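Local coordinates for protein xylulose kinase (Escherichia coli, PDB 2ITM) that phosphorylates D-xylulose with ATP to give D-xylulose 5-phosphate, and acts less efficiently on 1-deoxy-D-xylulose, at residues Arg116-Phe127 with Phe266-Phe277. Numbering follows the deposited sequence.
Sequences RVITGNLMMPGF and FLSKPESAVHSF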
loop_
_atom_site.group_PDB
_atom_site.type_symbol
_atom_site.label_atom_id
_atom_site.label_comp_id
_atom_site.label_asym_id
_atom_site.label_seq_id
_atom_site.Cartn_x
_atom_site.Cartn_y
_atom_site.Cartn_z
ATOM N N ARG A 116 -32.328 -18.697 10.792
ATOM C CA ARG A 116 -32.323 -17.542 9.911
ATOM C C ARG A 116 -33.738 -17.199 9.464
ATOM O O ARG A 116 -34.021 -16.093 9.146
ATOM C CB ARG A 116 -31.353 -17.708 8.723
ATOM C CG ARG A 116 -29.888 -18.126 9.068
ATOM C CD ARG A 116 -28.855 -18.058 7.920
ATOM N NE ARG A 116 -27.534 -18.499 8.343
ATOM C CZ ARG A 116 -26.516 -18.824 7.546
ATOM N NH1 ARG A 116 -26.628 -18.764 6.234
ATOM N NH2 ARG A 116 -25.372 -19.213 8.061
ATOM N N VAL A 117 -34.621 -18.174 9.465
ATOM C CA VAL A 117 -36.006 -17.949 9.079
ATOM C C VAL A 117 -36.783 -17.237 10.184
ATOM O O VAL A 117 -37.583 -16.385 9.921
ATOM C CB VAL A 117 -36.748 -19.255 8.758
ATOM C CG1 VAL A 117 -38.169 -19.096 9.008
ATOM C CG2 VAL A 117 -36.579 -19.633 7.361
ATOM N N ILE A 118 -36.522 -17.621 11.420
ATOM C CA ILE A 118 -37.178 -17.048 12.567
ATOM C C ILE A 118 -36.626 -15.679 12.900
ATOM O O ILE A 118 -37.378 -14.807 13.155
ATOM C CB ILE A 118 -37.076 -17.981 13.803
ATOM C CG1 ILE A 118 -37.646 -19.366 13.534
ATOM C CG2 ILE A 118 -37.780 -17.430 14.989
ATOM C CD1 ILE A 118 -37.283 -20.322 14.567
ATOM N N THR A 119 -35.324 -15.498 12.875
ATOM C CA THR A 119 -34.743 -14.211 13.226
ATOM C C THR A 119 -34.680 -13.225 12.082
ATOM O O THR A 119 -34.642 -12.029 12.310
ATOM C CB THR A 119 -33.364 -14.351 13.841
ATOM O OG1 THR A 119 -32.453 -14.840 12.863
ATOM C CG2 THR A 119 -33.353 -15.396 14.918
ATOM N N GLY A 120 -34.658 -13.728 10.853
ATOM C CA GLY A 120 -34.462 -12.889 9.689
ATOM C C GLY A 120 -33.031 -12.446 9.547
ATOM O O GLY A 120 -32.724 -11.549 8.789
ATOM N N ASN A 121 -32.152 -13.088 10.293
ATOM C CA ASN A 121 -30.762 -12.689 10.330
ATOM C C ASN A 121 -29.803 -13.854 10.269
ATOM O O ASN A 121 -30.125 -14.957 10.673
ATOM C CB ASN A 121 -30.471 -11.847 11.562
ATOM C CG ASN A 121 -31.128 -10.514 11.502
ATOM O OD1 ASN A 121 -32.139 -10.286 12.140
ATOM N ND2 ASN A 121 -30.572 -9.631 10.715
ATOM N N LEU A 122 -28.611 -13.583 9.769
ATOM C CA LEU A 122 -27.472 -14.428 10.033
ATOM C C LEU A 122 -26.860 -14.140 11.380
ATOM O O LEU A 122 -26.718 -12.996 11.776
ATOM C CB LEU A 122 -26.424 -14.288 8.933
ATOM C CG LEU A 122 -25.596 -15.544 8.675
ATOM C CD1 LEU A 122 -25.830 -16.086 7.287
ATOM C CD2 LEU A 122 -24.125 -15.315 8.938
ATOM N N MET A 123 -26.488 -15.205 12.071
ATOM C CA MET A 123 -26.059 -15.116 13.442
ATOM C C MET A 123 -24.683 -14.489 13.533
ATOM O O MET A 123 -23.774 -14.858 12.811
ATOM C CB MET A 123 -26.075 -16.494 14.081
ATOM C CG MET A 123 -25.873 -16.489 15.568
ATOM S SD MET A 123 -27.238 -15.812 16.498
ATOM C CE MET A 123 -28.472 -17.049 16.180
ATOM N N MET A 124 -24.555 -13.510 14.411
ATOM C CA MET A 124 -23.303 -12.825 14.620
ATOM C C MET A 124 -22.954 -12.841 16.093
ATOM O O MET A 124 -23.824 -12.900 16.938
ATOM C CB MET A 124 -23.409 -11.385 14.155
ATOM C CG MET A 124 -23.878 -11.235 12.739
ATOM S SD MET A 124 -22.552 -11.403 11.545
ATOM C CE MET A 124 -21.876 -9.755 11.571
ATOM N N PRO A 125 -21.665 -12.785 16.380
ATOM C CA PRO A 125 -21.157 -12.934 17.740
ATOM C C PRO A 125 -21.539 -11.744 18.582
ATOM O O PRO A 125 -21.574 -11.848 19.794
ATOM C CB PRO A 125 -19.648 -12.956 17.542
ATOM C CG PRO A 125 -19.459 -13.427 16.208
ATOM C CD PRO A 125 -20.628 -13.025 15.376
ATOM N N GLY A 126 -21.812 -10.626 17.923
ATOM C CA GLY A 126 -22.289 -9.424 18.567
ATOM C C GLY A 126 -23.706 -9.538 19.088
ATOM O O GLY A 126 -24.106 -8.777 19.953
ATOM N N PHE A 127 -24.458 -10.491 18.560
ATOM C CA PHE A 127 -25.831 -10.704 18.966
ATOM C C PHE A 127 -25.935 -11.420 20.299
ATOM O O PHE A 127 -25.019 -12.095 20.721
ATOM C CB PHE A 127 -26.599 -11.466 17.897
ATOM C CG PHE A 127 -26.691 -10.753 16.581
ATOM C CD1 PHE A 127 -27.143 -11.411 15.456
ATOM C CD2 PHE A 127 -26.335 -9.431 16.464
ATOM C CE1 PHE A 127 -27.228 -10.772 14.255
ATOM C CE2 PHE A 127 -26.414 -8.792 15.274
ATOM C CZ PHE A 127 -26.857 -9.457 14.164
ATOM N N PHE A 266 -42.243 -7.516 6.865
ATOM C CA PHE A 266 -41.025 -8.214 7.199
ATOM C C PHE A 266 -40.342 -8.857 6.002
ATOM O O PHE A 266 -40.944 -9.627 5.267
ATOM C CB PHE A 266 -41.281 -9.236 8.284
ATOM C CG PHE A 266 -40.099 -10.071 8.609
ATOM C CD1 PHE A 266 -38.909 -9.485 8.933
ATOM C CD2 PHE A 266 -40.184 -11.432 8.592
ATOM C CE1 PHE A 266 -37.828 -10.247 9.228
ATOM C CE2 PHE A 266 -39.106 -12.195 8.893
ATOM C CZ PHE A 266 -37.926 -11.607 9.209
ATOM N N LEU A 267 -39.073 -8.525 5.819
ATOM C CA LEU A 267 -38.273 -9.055 4.731
ATOM C C LEU A 267 -37.100 -9.890 5.242
ATOM O O LEU A 267 -36.327 -9.425 6.058
ATOM C CB LEU A 267 -37.758 -7.920 3.857
ATOM C CG LEU A 267 -38.762 -7.277 2.913
ATOM C CD1 LEU A 267 -38.132 -6.157 2.161
ATOM C CD2 LEU A 267 -39.297 -8.314 1.958
ATOM N N SER A 268 -36.989 -11.101 4.728
ATOM C CA SER A 268 -35.894 -12.001 5.068
ATOM C C SER A 268 -35.066 -12.379 3.839
ATOM O O SER A 268 -35.521 -13.116 2.972
ATOM C CB SER A 268 -36.445 -13.260 5.718
ATOM O OG SER A 268 -35.470 -13.905 6.504
ATOM N N LYS A 269 -33.852 -11.860 3.760
ATOM C CA LYS A 269 -32.838 -12.422 2.886
ATOM C C LYS A 269 -31.516 -12.506 3.634
ATOM O O LYS A 269 -30.643 -11.666 3.461
ATOM C CB LYS A 269 -32.675 -11.566 1.622
ATOM C CG LYS A 269 -32.205 -12.335 0.398
ATOM C CD LYS A 269 -32.822 -11.802 -0.892
ATOM C CE LYS A 269 -32.069 -10.583 -1.413
ATOM N NZ LYS A 269 -31.028 -10.894 -2.417
ATOM N N PRO A 270 -31.385 -13.529 4.467
ATOM C CA PRO A 270 -30.129 -13.825 5.147
ATOM C C PRO A 270 -29.270 -14.776 4.311
ATOM O O PRO A 270 -29.575 -15.969 4.260
ATOM C CB PRO A 270 -30.602 -14.543 6.405
ATOM C CG PRO A 270 -31.945 -15.134 6.030
ATOM C CD PRO A 270 -32.368 -14.591 4.701
ATOM N N GLU A 271 -28.221 -14.259 3.680
ATOM C CA GLU A 271 -27.230 -15.107 3.047
ATOM C C GLU A 271 -26.074 -14.271 2.540
ATOM O O GLU A 271 -25.553 -14.520 1.454
ATOM C CB GLU A 271 -27.856 -15.890 1.893
ATOM C CG GLU A 271 -29.177 -16.557 2.233
ATOM C CD GLU A 271 -30.370 -15.692 1.885
ATOM O OE1 GLU A 271 -30.156 -14.584 1.359
ATOM O OE2 GLU A 271 -31.517 -16.114 2.137
ATOM N N SER A 272 -25.676 -13.279 3.325
ATOM C CA SER A 272 -26.237 -11.947 3.207
ATOM C C SER A 272 -25.568 -11.275 4.405
ATOM O O SER A 272 -24.855 -11.906 5.161
ATOM C CB SER A 272 -27.725 -12.039 2.864
ATOM O OG SER A 272 -28.373 -10.790 2.983
ATOM N N ALA A 273 -25.821 -9.987 4.561
ATOM C CA ALA A 273 -25.028 -9.103 5.397
ATOM C C ALA A 273 -26.019 -7.949 5.464
ATOM O O ALA A 273 -25.685 -6.848 5.883
ATOM C CB ALA A 273 -23.619 -8.577 5.282
ATOM N N VAL A 274 -27.245 -8.207 5.040
ATOM C CA VAL A 274 -28.319 -7.329 5.406
ATOM C C VAL A 274 -29.051 -7.846 6.624
ATOM O O VAL A 274 -29.446 -8.995 6.690
ATOM C CB VAL A 274 -29.264 -7.081 4.241
ATOM C CG1 VAL A 274 -30.346 -6.141 4.646
ATOM C CG2 VAL A 274 -28.509 -6.513 3.097
ATOM N N HIS A 275 -29.224 -6.985 7.601
ATOM C CA HIS A 275 -29.989 -7.348 8.767
ATOM C C HIS A 275 -31.428 -6.888 8.732
ATOM O O HIS A 275 -31.740 -5.839 8.211
ATOM C CB HIS A 275 -29.282 -6.899 10.021
ATOM C CG HIS A 275 -28.001 -7.620 10.247
ATOM N ND1 HIS A 275 -26.809 -6.972 10.459
ATOM C CD2 HIS A 275 -27.720 -8.938 10.238
ATOM C CE1 HIS A 275 -25.851 -7.863 10.601
ATOM N NE2 HIS A 275 -26.376 -9.065 10.468
ATOM N N SER A 276 -32.292 -7.728 9.280
ATOM C CA SER A 276 -33.709 -7.467 9.304
ATOM C C SER A 276 -34.239 -7.521 10.728
ATOM O O SER A 276 -34.120 -8.529 11.408
ATOM C CB SER A 276 -34.451 -8.450 8.400
ATOM O OG SER A 276 -35.839 -8.232 8.420
ATOM N N PHE A 277 -34.796 -6.415 11.172
ATOM C CA PHE A 277 -35.345 -6.289 12.506
ATOM C C PHE A 277 -36.715 -5.651 12.517
ATOM O O PHE A 277 -37.146 -5.066 11.531
ATOM C CB PHE A 277 -34.415 -5.466 13.387
ATOM C CG PHE A 277 -33.041 -6.007 13.512
ATOM C CD1 PHE A 277 -31.951 -5.234 13.199
ATOM C CD2 PHE A 277 -32.832 -7.285 13.971
ATOM C CE1 PHE A 277 -30.691 -5.725 13.320
ATOM C CE2 PHE A 277 -31.568 -7.778 14.106
ATOM C CZ PHE A 277 -30.496 -6.999 13.787
HETATM O O HOH W 1 -28.400 -11.304 7.997
#
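Beside the sugar pocket, where the two domains of this FGGY kinase meet, Phe-127 of the N-terminal domain packs edge-to-face on His-275 of strand 275-278, an outermost strand of the C-terminal domain's sheet. Phe-127 CZ lies over one face of the imidazole, 3.7 Å from His-275 NE2, with the planes 69° apart. Met-124 adds its CG to the same imidazole, at an oblique angle. Asn-121 reaches across to the backbone of Ser-276: CG anti to its own carbonyl carbon brings the amide into the corner beside the rings of His-275 and Phe-277, inclined to them by 50° and 32°. With an alanine at Asn-121 the amide is gone, which is likely to leave the Ser-276 backbone without its polar neighbour and a gap beside the two rings. A water bridges the two segments, accepting from Leu-122 N (2.9 Å) and donating to Val-274 O (2.9 Å). Where the helix ends, Gly-120, with positive phi, sets its CA in the plane of the Phe-266 ring, 3.7 Å from Phe-266 CZ; any CB would collide with that edge. Nearby, Arg-116 CB rests on Pro-270 CG at 3.8 Å, while its guanidinium is salt-bridged to Glu-109. With Phe-127 against the substrate-binding His-78 and Phe-277 about 4 Å from D-xylulose at its nearest side-chain atoms, the contact joins the two domains next to the sugar-binding cleft, consistent with the two-domain, actin-like fold of FGGY kinases.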